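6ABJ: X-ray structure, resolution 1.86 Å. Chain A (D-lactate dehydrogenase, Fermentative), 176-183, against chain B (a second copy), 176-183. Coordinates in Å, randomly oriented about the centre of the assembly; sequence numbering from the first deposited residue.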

# COMPACT_ATOMS: atom_id res chain seq x y z
N ALA A 176 24.32 -0.50 21.57
CA ALA A 176 24.78 0.69 22.32
C ALA A 176 25.87 1.46 21.59
O ALA A 176 25.81 2.68 21.49
CB ALA A 176 25.24 0.29 23.73
N ARG A 177 26.84 0.76 21.02
CA ARG A 177 27.96 1.44 20.27
C ARG A 177 27.44 2.20 19.11
O ARG A 177 27.83 3.33 18.83
CB ARG A 177 29.02 0.41 19.87
CG ARG A 177 30.21 0.99 19.09
CD ARG A 177 31.53 0.21 19.30
NE ARG A 177 31.23 -1.21 19.55
CZ ARG A 177 31.35 -1.86 20.72
NH1 ARG A 177 31.81 -1.26 21.81
NH2 ARG A 177 31.00 -3.14 20.81
N ILE A 178 26.53 1.58 18.35
CA ILE A 178 25.99 2.26 17.23
C ILE A 178 25.31 3.54 17.71
O ILE A 178 25.48 4.57 17.10
CB ILE A 178 24.98 1.39 16.44
CG1 ILE A 178 25.71 0.19 15.82
CG2 ILE A 178 24.38 2.19 15.30
CD1 ILE A 178 24.80 -0.93 15.31
N MET A 179 24.43 3.44 18.74
CA MET A 179 23.65 4.61 19.13
C MET A 179 24.53 5.73 19.72
O MET A 179 24.25 6.92 19.54
CB MET A 179 22.53 4.23 20.09
CG MET A 179 21.48 3.28 19.49
SD MET A 179 20.74 3.92 17.93
CE MET A 179 19.74 5.23 18.51
N ALA A 180 25.61 5.32 20.34
CA ALA A 180 26.63 6.31 20.83
C ALA A 180 27.22 7.10 19.68
O ALA A 180 27.41 8.28 19.81
CB ALA A 180 27.72 5.60 21.60
N GLY A 181 27.38 6.47 18.51
CA GLY A 181 27.93 7.16 17.34
C GLY A 181 27.01 8.19 16.74
O GLY A 181 27.48 9.05 16.03
N PHE A 182 25.72 8.09 17.03
CA PHE A 182 24.76 9.11 16.68
C PHE A 182 24.84 10.30 17.65
O PHE A 182 24.17 11.32 17.45
CB PHE A 182 23.35 8.57 16.75
CG PHE A 182 22.90 7.74 15.57
CD1 PHE A 182 22.38 8.37 14.44
CD2 PHE A 182 23.01 6.36 15.59
CE1 PHE A 182 21.96 7.63 13.32
CE2 PHE A 182 22.55 5.60 14.45
CZ PHE A 182 22.01 6.27 13.37
N GLY A 183 25.63 10.18 18.73
CA GLY A 183 25.66 11.28 19.75
C GLY A 183 24.50 11.18 20.72
O GLY A 183 24.07 12.18 21.33
N ALA B 176 29.67 10.76 8.13
CA ALA B 176 30.82 9.86 8.27
C ALA B 176 30.97 9.35 9.69
O ALA B 176 31.25 8.14 9.90
CB ALA B 176 32.10 10.54 7.78
N ARG B 177 30.80 10.21 10.70
CA ARG B 177 30.96 9.80 12.09
C ARG B 177 29.91 8.76 12.48
O ARG B 177 30.17 7.77 13.18
CB ARG B 177 30.85 11.04 13.06
CG ARG B 177 30.98 10.69 14.55
CD ARG B 177 31.60 11.84 15.42
NE ARG B 177 31.28 13.13 14.84
CZ ARG B 177 32.12 13.93 14.17
NH1 ARG B 177 33.38 13.64 14.04
NH2 ARG B 177 31.66 15.05 13.61
N ILE B 178 28.68 8.97 12.03
CA ILE B 178 27.64 7.96 12.32
C ILE B 178 28.01 6.64 11.69
O ILE B 178 27.93 5.62 12.35
CB ILE B 178 26.27 8.38 11.79
CG1 ILE B 178 25.79 9.63 12.51
CG2 ILE B 178 25.26 7.29 12.06
CD1 ILE B 178 24.61 10.31 11.85
N MET B 179 28.42 6.65 10.42
CA MET B 179 28.68 5.37 9.75
C MET B 179 29.93 4.66 10.34
O MET B 179 29.97 3.40 10.40
CB MET B 179 28.82 5.51 8.23
CG MET B 179 27.57 6.06 7.53
SD MET B 179 26.11 5.01 7.88
CE MET B 179 26.52 3.56 6.93
N ALA B 180 30.92 5.44 10.77
CA ALA B 180 32.04 4.90 11.54
C ALA B 180 31.62 4.14 12.78
O ALA B 180 32.15 3.09 13.05
CB ALA B 180 33.01 6.00 11.91
N GLY B 181 30.56 4.58 13.47
CA GLY B 181 30.02 3.88 14.64
C GLY B 181 29.39 2.53 14.39
O GLY B 181 29.30 1.68 15.29
N PHE B 182 28.97 2.31 13.13
CA PHE B 182 28.48 0.99 12.72
C PHE B 182 29.68 0.05 12.44
O PHE B 182 29.50 -1.13 12.19
CB PHE B 182 27.63 1.12 11.43
CG PHE B 182 26.23 1.61 11.61
CD1 PHE B 182 25.21 0.70 11.84
CD2 PHE B 182 25.90 2.93 11.41
CE1 PHE B 182 23.90 1.13 12.00
CE2 PHE B 182 24.54 3.37 11.55
CZ PHE B 182 23.57 2.47 11.81
N GLY B 183 30.92 0.58 12.48
CA GLY B 183 32.08 -0.25 12.14
C GLY B 183 32.32 -0.34 10.64
O GLY B 183 32.89 -1.32 10.15
O HOH W 1 27.16 5.19 14.89

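The apolar centre of the contact is built from Ile A178 and Phe A182 of one chain and Ile B178 and Phe B182 of the other, paired reciprocally across the contact. CG2 of Ile A178 lies 3.6 Å from the centroid of the Phe B182 ring (CG to CZ), 17° off the ring normal, so its methyl hydrogens face the π cloud in a CH-π contact; CG2 of Ile B178 sits 3.7 Å from the centroid of the Phe A182 ring in the same way. The two rings approach each other obliquely, CE2 of Phe A182 to CE2 of Phe B182 at 4.2 Å, closing an apolar cluster with dispersion contacts.

The helices that carry Ile A178 and Ile B178 run nearly antiparallel, at 172°, with their axes 8.0 Å apart at closest approach. Gly A181 and Gly B181 allow this proximity: their CA atoms are 4.7 Å apart, and a CB on either would point toward the partner and sit tightly against the opposing glycine CA.

No direct hydrogen bond joins the stretches. Instead, one water donates to both carbonyls, its O lying 2.8 Å from Ile A178 O and 2.7 Å from Ile B178 O, bridging groups that could not bond each other, since both are acceptors. At the margin, Arg A177 offers its aliphatic portion, CG lying 4.0 Å from Gly B181 O, while NH2 of Arg A177 and NH2 of Arg B177 are hydrogen-bonded elsewhere in the structure.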